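Local atomic coordinates of carbohydrate-binding protein (Flavonifractor plautii, PDB entry 6N1B), a protein that probably removes the acetyl group from the N-acetylgalactosamine of blood group A antigens, and binds the related blood group B trisaccharide. Residues P55-L60 with R353-A358; D274-P279 with S337-E342. All coordinates share one frame; numbering follows the deposited sequence.

Contact 1 (P55-L60 with R353-A358). With CA (calcium ion), chain D.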
loop_
_atom_site.group_PDB
_atom_site.type_symbol
_atom_site.label_atom_id
_atom_site.label_comp_id
_atom_site.label_asym_id
_atom_site.label_seq_id
_atom_site.Cartn_x
_atom_site.Cartn_y
_atom_site.Cartn_z
ATOM N N PRO A 55 2.642 -3.419 -1.572
ATOM C CA PRO A 55 3.144 -2.483 -2.516
ATOM C C PRO A 55 2.333 -1.185 -2.474
ATOM O O PRO A 55 1.131 -1.238 -2.241
ATOM C CB PRO A 55 2.985 -3.154 -3.871
ATOM C CG PRO A 55 1.733 -3.984 -3.640
ATOM C CD PRO A 55 1.854 -4.490 -2.226
ATOM N N ASP A 56 2.959 -0.104 -2.958
ATOM C CA ASP A 56 2.241 1.102 -3.356
ATOM C C ASP A 56 2.902 1.689 -4.623
ATOM O O ASP A 56 4.126 1.988 -4.540
ATOM C CB ASP A 56 2.128 2.121 -2.234
ATOM C CG ASP A 56 0.983 3.077 -2.545
ATOM O OD1 ASP A 56 -0.152 2.624 -2.799
ATOM O OD2 ASP A 56 1.249 4.326 -2.643
ATOM N N VAL A 57 2.104 1.718 -5.691
ATOM C CA VAL A 57 2.684 2.074 -6.962
ATOM C C VAL A 57 2.213 3.460 -7.383
ATOM O O VAL A 57 1.045 3.810 -7.163
ATOM C CB VAL A 57 2.244 1.028 -8.010
ATOM C CG1 VAL A 57 2.765 1.360 -9.393
ATOM C CG2 VAL A 57 2.802 -0.342 -7.637
ATOM N N VAL A 58 3.130 4.255 -7.939
ATOM C CA VAL A 58 2.852 5.544 -8.542
ATOM C C VAL A 58 3.101 5.414 -10.058
ATOM O O VAL A 58 4.184 4.994 -10.439
ATOM C CB VAL A 58 3.738 6.650 -7.949
ATOM C CG1 VAL A 58 3.492 7.959 -8.698
ATOM C CG2 VAL A 58 3.531 6.843 -6.434
ATOM N N VAL A 59 2.051 5.700 -10.818
ATOM C CA VAL A 59 2.136 5.687 -12.285
ATOM C C VAL A 59 2.048 7.113 -12.809
ATOM O O VAL A 59 1.036 7.758 -12.587
ATOM C CB VAL A 59 1.028 4.799 -12.945
ATOM C CG1 VAL A 59 1.266 4.703 -14.464
ATOM C CG2 VAL A 59 1.030 3.436 -12.294
ATOM N N LEU A 60 3.025 7.576 -13.553
ATOM C CA LEU A 60 3.081 8.932 -14.069
ATOM C C LEU A 60 2.944 8.942 -15.592
ATOM O O LEU A 60 3.340 8.010 -16.238
ATOM C CB LEU A 60 4.453 9.480 -13.709
ATOM C CG LEU A 60 4.823 9.502 -12.288
ATOM C CD1 LEU A 60 6.301 9.913 -12.113
ATOM C CD2 LEU A 60 3.923 10.375 -11.401
ATOM N N ARG A 353 -5.626 -1.423 -13.064
ATOM C CA ARG A 353 -4.296 -2.064 -12.936
ATOM C C ARG A 353 -4.039 -2.257 -11.468
ATOM O O ARG A 353 -3.992 -1.254 -10.751
ATOM C CB ARG A 353 -3.232 -1.288 -13.623
ATOM C CG ARG A 353 -3.501 -1.059 -15.127
ATOM C CD ARG A 353 -2.385 -0.353 -15.826
ATOM N NE ARG A 353 -1.176 -1.147 -15.844
ATOM C CZ ARG A 353 -0.032 -0.669 -16.303
ATOM N NH1 ARG A 353 0.063 0.509 -16.789
ATOM N NH2 ARG A 353 1.111 -1.445 -16.275
ATOM N N VAL A 354 -3.868 -3.511 -11.004
ATOM C CA VAL A 354 -3.829 -3.799 -9.578
ATOM C C VAL A 354 -2.595 -4.554 -9.247
ATOM O O VAL A 354 -2.413 -5.723 -9.707
ATOM C CB VAL A 354 -5.085 -4.506 -9.069
ATOM C CG1 VAL A 354 -5.017 -4.759 -7.577
ATOM C CG2 VAL A 354 -6.352 -3.702 -9.496
ATOM N N TRP A 355 -1.710 -4.029 -8.443
ATOM C CA TRP A 355 -0.513 -4.732 -7.860
ATOM C C TRP A 355 -0.980 -5.229 -6.543
ATOM O O TRP A 355 -1.240 -4.461 -5.604
ATOM C CB TRP A 355 0.680 -3.792 -7.800
ATOM C CG TRP A 355 1.209 -3.385 -9.152
ATOM C CD1 TRP A 355 2.249 -3.983 -9.775
ATOM C CD2 TRP A 355 0.739 -2.335 -10.036
ATOM N NE1 TRP A 355 2.406 -3.381 -11.011
ATOM C CE2 TRP A 355 1.534 -2.352 -11.183
ATOM C CE3 TRP A 355 -0.271 -1.348 -9.958
ATOM C CZ2 TRP A 355 1.313 -1.496 -12.241
ATOM C CZ3 TRP A 355 -0.462 -0.489 -10.969
ATOM C CH2 TRP A 355 0.322 -0.570 -12.122
ATOM N N TYR A 356 -1.205 -6.570 -6.430
ATOM C CA TYR A 356 -1.743 -7.164 -5.233
ATOM C C TYR A 356 -0.739 -7.948 -4.478
ATOM O O TYR A 356 0.015 -8.730 -5.085
ATOM C CB TYR A 356 -3.018 -7.988 -5.500
ATOM C CG TYR A 356 -2.881 -9.374 -6.111
ATOM C CD1 TYR A 356 -2.828 -9.536 -7.500
ATOM C CD2 TYR A 356 -2.924 -10.456 -5.352
ATOM C CE1 TYR A 356 -2.815 -10.828 -8.082
ATOM C CE2 TYR A 356 -2.955 -11.726 -5.887
ATOM C CZ TYR A 356 -2.925 -11.947 -7.217
ATOM O OH TYR A 356 -2.965 -13.171 -7.798
ATOM N N SER A 357 -0.666 -7.803 -3.175
ATOM C CA SER A 357 0.115 -8.722 -2.380
ATOM C C SER A 357 -0.744 -9.838 -1.851
ATOM O O SER A 357 -2.006 -9.702 -1.797
ATOM C CB SER A 357 0.928 -7.998 -1.327
ATOM O OG SER A 357 0.126 -7.400 -0.291
ATOM N N ALA A 358 -0.118 -10.968 -1.541
ATOM C CA ALA A 358 -0.856 -12.135 -1.052
ATOM C C ALA A 358 0.114 -13.049 -0.326
ATOM O O ALA A 358 1.316 -12.836 -0.299
ATOM C CB ALA A 358 -1.581 -12.840 -2.178
HETATM CA CA CA D . -1.259 4.793 -2.917
HETATM O O HOH W 1 0.313 5.590 -5.059
HETATM O O HOH W 2 -2.125 4.136 -4.994
HETATM O O HOH W 3 -2.975 6.414 -2.490
HETATM O O HOH W 4 -0.336 7.023 -2.531
#

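Contact 2 (D274-P279 with S337-E342). With CA (calcium ion), chain D.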
loop_
_atom_site.group_PDB
_atom_site.type_symbol
_atom_site.label_atom_id
_atom_site.label_comp_id
_atom_site.label_asym_id
_atom_site.label_seq_id
_atom_site.Cartn_x
_atom_site.Cartn_y
_atom_site.Cartn_z
ATOM N N ASP A 274 -5.976 1.120 -0.132
ATOM C CA ASP A 274 -5.316 2.109 -1.015
ATOM C C ASP A 274 -6.484 2.883 -1.640
ATOM O O ASP A 274 -7.459 2.328 -2.102
ATOM C CB ASP A 274 -4.495 1.414 -2.111
ATOM C CG ASP A 274 -3.707 2.379 -2.976
ATOM O OD1 ASP A 274 -3.149 3.370 -2.403
ATOM O OD2 ASP A 274 -3.565 2.130 -4.189
ATOM N N VAL A 275 -6.259 4.184 -1.711
ATOM C CA VAL A 275 -7.272 5.123 -2.333
ATOM C C VAL A 275 -6.644 5.875 -3.494
ATOM O O VAL A 275 -5.481 6.259 -3.443
ATOM C CB VAL A 275 -7.831 6.107 -1.297
ATOM C CG1 VAL A 275 -8.863 7.065 -1.909
ATOM C CG2 VAL A 275 -8.441 5.353 -0.115
ATOM N N GLN A 276 -7.444 6.119 -4.541
ATOM C CA GLN A 276 -7.073 7.009 -5.643
ATOM C C GLN A 276 -8.226 7.973 -5.912
ATOM O O GLN A 276 -9.374 7.558 -5.882
ATOM C CB GLN A 276 -6.803 6.222 -6.920
ATOM C CG GLN A 276 -5.563 5.355 -6.902
ATOM C CD GLN A 276 -4.351 6.147 -7.198
ATOM O OE1 GLN A 276 -4.060 6.478 -8.367
ATOM N NE2 GLN A 276 -3.615 6.583 -6.132
ATOM N N TYR A 277 -7.877 9.231 -6.242
ATOM C CA TYR A 277 -8.860 10.063 -6.946
ATOM C C TYR A 277 -8.725 9.697 -8.478
ATOM O O TYR A 277 -7.569 9.749 -8.969
ATOM C CB TYR A 277 -8.723 11.559 -6.695
ATOM C CG TYR A 277 -9.834 12.286 -7.399
ATOM C CD1 TYR A 277 -11.173 12.321 -6.887
ATOM C CD2 TYR A 277 -9.588 12.921 -8.624
ATOM C CE1 TYR A 277 -12.221 12.919 -7.615
ATOM C CE2 TYR A 277 -10.605 13.561 -9.311
ATOM C CZ TYR A 277 -11.885 13.538 -8.860
ATOM O OH TYR A 277 -12.917 14.120 -9.537
ATOM N N VAL A 278 -9.846 9.437 -9.117
ATOM C CA VAL A 278 -9.849 9.027 -10.527
ATOM C C VAL A 278 -10.575 10.107 -11.312
ATOM O O VAL A 278 -11.804 10.140 -11.377
ATOM C CB VAL A 278 -10.470 7.658 -10.698
ATOM C CG1 VAL A 278 -10.411 7.276 -12.185
ATOM C CG2 VAL A 278 -9.791 6.586 -9.861
ATOM N N PRO A 279 -9.837 11.018 -11.965
ATOM C CA PRO A 279 -10.465 12.101 -12.702
ATOM C C PRO A 279 -11.542 11.645 -13.732
ATOM O O PRO A 279 -12.601 12.240 -13.865
ATOM C CB PRO A 279 -9.309 12.798 -13.405
ATOM C CG PRO A 279 -8.177 12.636 -12.409
ATOM C CD PRO A 279 -8.399 11.190 -11.944
ATOM N N SER A 337 -3.258 -4.054 -1.439
ATOM C CA SER A 337 -3.061 -3.929 -2.876
ATOM C C SER A 337 -3.054 -2.468 -3.269
ATOM O O SER A 337 -3.672 -1.616 -2.589
ATOM C CB SER A 337 -4.129 -4.720 -3.569
ATOM O OG SER A 337 -4.039 -6.123 -3.170
ATOM N N SER A 338 -2.386 -2.102 -4.345
ATOM C CA SER A 338 -2.316 -0.761 -4.894
ATOM C C SER A 338 -2.838 -0.774 -6.303
ATOM O O SER A 338 -2.700 -1.741 -6.994
ATOM C CB SER A 338 -0.874 -0.289 -4.795
ATOM O OG SER A 338 -0.697 1.005 -5.308
ATOM N N PHE A 339 -3.414 0.328 -6.759
ATOM C CA PHE A 339 -3.956 0.324 -8.115
ATOM C C PHE A 339 -3.757 1.640 -8.806
ATOM O O PHE A 339 -3.554 2.712 -8.168
ATOM C CB PHE A 339 -5.430 -0.054 -8.126
ATOM C CG PHE A 339 -6.356 0.988 -7.629
ATOM C CD1 PHE A 339 -6.474 1.262 -6.237
ATOM C CD2 PHE A 339 -7.101 1.680 -8.454
ATOM C CE1 PHE A 339 -7.366 2.230 -5.820
ATOM C CE2 PHE A 339 -8.000 2.703 -8.062
ATOM C CZ PHE A 339 -8.128 2.922 -6.730
ATOM N N TYR A 340 -3.901 1.550 -10.124
ATOM C CA TYR A 340 -3.977 2.773 -10.982
ATOM C C TYR A 340 -5.088 2.522 -11.970
ATOM O O TYR A 340 -5.158 1.449 -12.621
ATOM C CB TYR A 340 -2.670 2.982 -11.729
ATOM C CG TYR A 340 -2.613 4.091 -12.705
ATOM C CD1 TYR A 340 -2.841 5.411 -12.263
ATOM C CD2 TYR A 340 -2.458 3.869 -14.041
ATOM C CE1 TYR A 340 -2.800 6.484 -13.176
ATOM C CE2 TYR A 340 -2.370 4.985 -14.940
ATOM C CZ TYR A 340 -2.618 6.236 -14.486
ATOM O OH TYR A 340 -2.602 7.314 -15.357
ATOM N N TYR A 341 -5.997 3.519 -12.115
ATOM C CA TYR A 341 -6.979 3.547 -13.194
ATOM C C TYR A 341 -6.311 4.202 -14.409
ATOM O O TYR A 341 -5.996 5.391 -14.349
ATOM C CB TYR A 341 -8.225 4.264 -12.759
ATOM C CG TYR A 341 -9.275 4.369 -13.812
ATOM C CD1 TYR A 341 -9.160 5.385 -14.785
ATOM C CD2 TYR A 341 -10.410 3.593 -13.845
ATOM C CE1 TYR A 341 -10.153 5.559 -15.743
ATOM C CE2 TYR A 341 -11.442 3.772 -14.735
ATOM C CZ TYR A 341 -11.285 4.764 -15.697
ATOM O OH TYR A 341 -12.329 4.896 -16.582
ATOM N N GLU A 342 -6.112 3.412 -15.442
ATOM C CA GLU A 342 -5.462 3.891 -16.667
ATOM C C GLU A 342 -6.579 4.329 -17.607
ATOM O O GLU A 342 -7.310 3.504 -18.117
ATOM C CB GLU A 342 -4.609 2.819 -17.237
ATOM C CG GLU A 342 -3.878 3.254 -18.475
ATOM C CD GLU A 342 -2.394 3.155 -18.410
ATOM O OE1 GLU A 342 -1.787 3.698 -19.282
ATOM O OE2 GLU A 342 -1.811 2.583 -17.405
HETATM CA CA CA D . -1.259 4.793 -2.917
HETATM O O HOH W 2 -2.125 4.136 -4.994
HETATM O O HOH W 3 -2.975 6.414 -2.490
HETATM O O HOH W 5 -5.819 5.839 -10.409
HETATM O O HOH W 1 0.313 5.590 -5.059
HETATM O O HOH W 4 -0.336 7.023 -2.531
#

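Contact 1 (P55-L60 with R353-A358)
Val57 lays its CG2 methyl over one face of the Trp355 indole, 3.7 Å from CD2 of that ring. The methyl sits 4.0 Å from the centroid of the five-membered ring and 24° off its normal, a CH-pi contact. With Val57 CG1 anti to the backbone N (chi1 178°), CG2 turns to the pyrrole side, while CG1 reaches the benzene side at Trp355 CZ3. The side chains cross at about a right angle, and the two methyls of the branched valine share the pyrrole and benzene halves of the ring. Further along, Val59 CG2 comes to 4.1 Å from Trp355 CH2. At the other end Pro55 lies against backbone, its CG 3.6 Å from Trp355 O, while its CD meets Ser357 CB at 3.7 Å. Proline suits this spot as a compact apolar ring. Ser357 fits beside it because it is small, and its hydroxyl is taken up by the carbonyl of Arg336.

Five antiparallel sheets follow one another round the chain, consistent with a five-bladed beta-propeller. Here strand 52-60 of the first sheet faces strand 351-361 of the last, the sheet that the N-terminal strand 30-31 helps complete. The segments run nearly antiparallel, at 163°, but their axes come no closer than 7.4 Å, and the gap is bridged by side-chain packing, with no backbone pairing between the two segments.

Alternation along the strand puts Pro55, Val57 and Val59 toward strand 351-361 and sends Asp56 away. Asp56 grips the calcium ion with both carboxylate oxygens, OD1 at 2.4 Å and OD2 at 2.6 Å, alongside Asp122 and Asp274. Water 1 donates a hydrogen bond to Val57 O and also binds the calcium, while Arg336 donates to Asp56 OD1. Flanking the indole, the Arg353 guanidinium has Trp355 CH2 over one face near its rim.

Contact 2 (D274-P279 with S337-E342)
Asp274 and Phe339 are joined by a hydrogen bond: the Phe339 amide donates to Asp274 OD2 over 3.1 Å, with an N-H...O angle of 151°, meeting the oxygen almost head-on. The same oxygen accepts from water 2, a calcium ligand, while OD1 binds the calcium ion directly at 2.4 Å. An aspartate suits this place because its two oxygens divide the work between metal and neighbouring strand.

Water 5 adds an indirect link, donating to Gln276 OE1 and accepting from Tyr341 N at 2.9 Å.

Apolar contact is made by methyl and methylene groups over rings. Gln276 CG, anti to its own carbonyl carbon, lies over one face of Phe339, 3.8 Å from its centroid; the bend at chi2 (-82°) then turns the amide back, with NE2 3.3 Å from Val275 O in a hydrogen bond. Val278 CG1 lies over one face of Tyr341, 3.4 Å from CD1, and the hydroxyl of that tyrosine hydrogen-bonds to the Asp280 carboxylate.

The strands run almost parallel, 13° apart, yet belong to successive sheets, each at a sheet edge. Neighbouring inner strands converging on a central metal in this way fit a five-bladed beta-propeller.

How the contacts relate
Both contacts are buried, and both join one sheet of the probable propeller to the next: contact 1 links the last sheet to the first, contact 2 links the fourth sheet with the fifth. The last sheet serves both, through its neighbouring strands 351-361 and 333-342. They are tied by the salt bridge of Arg353 NH1 to Glu342 OE2, 2.9 Å long, and by a probable backbone bond from Tyr340 N to Arg353 O. Each also lends an aspartate to one calcium ion. Contact 1, nearer the centre of the chain, joins its segments by apolar packing, whereas contact 2 adds a direct hydrogen bond and a water bridge.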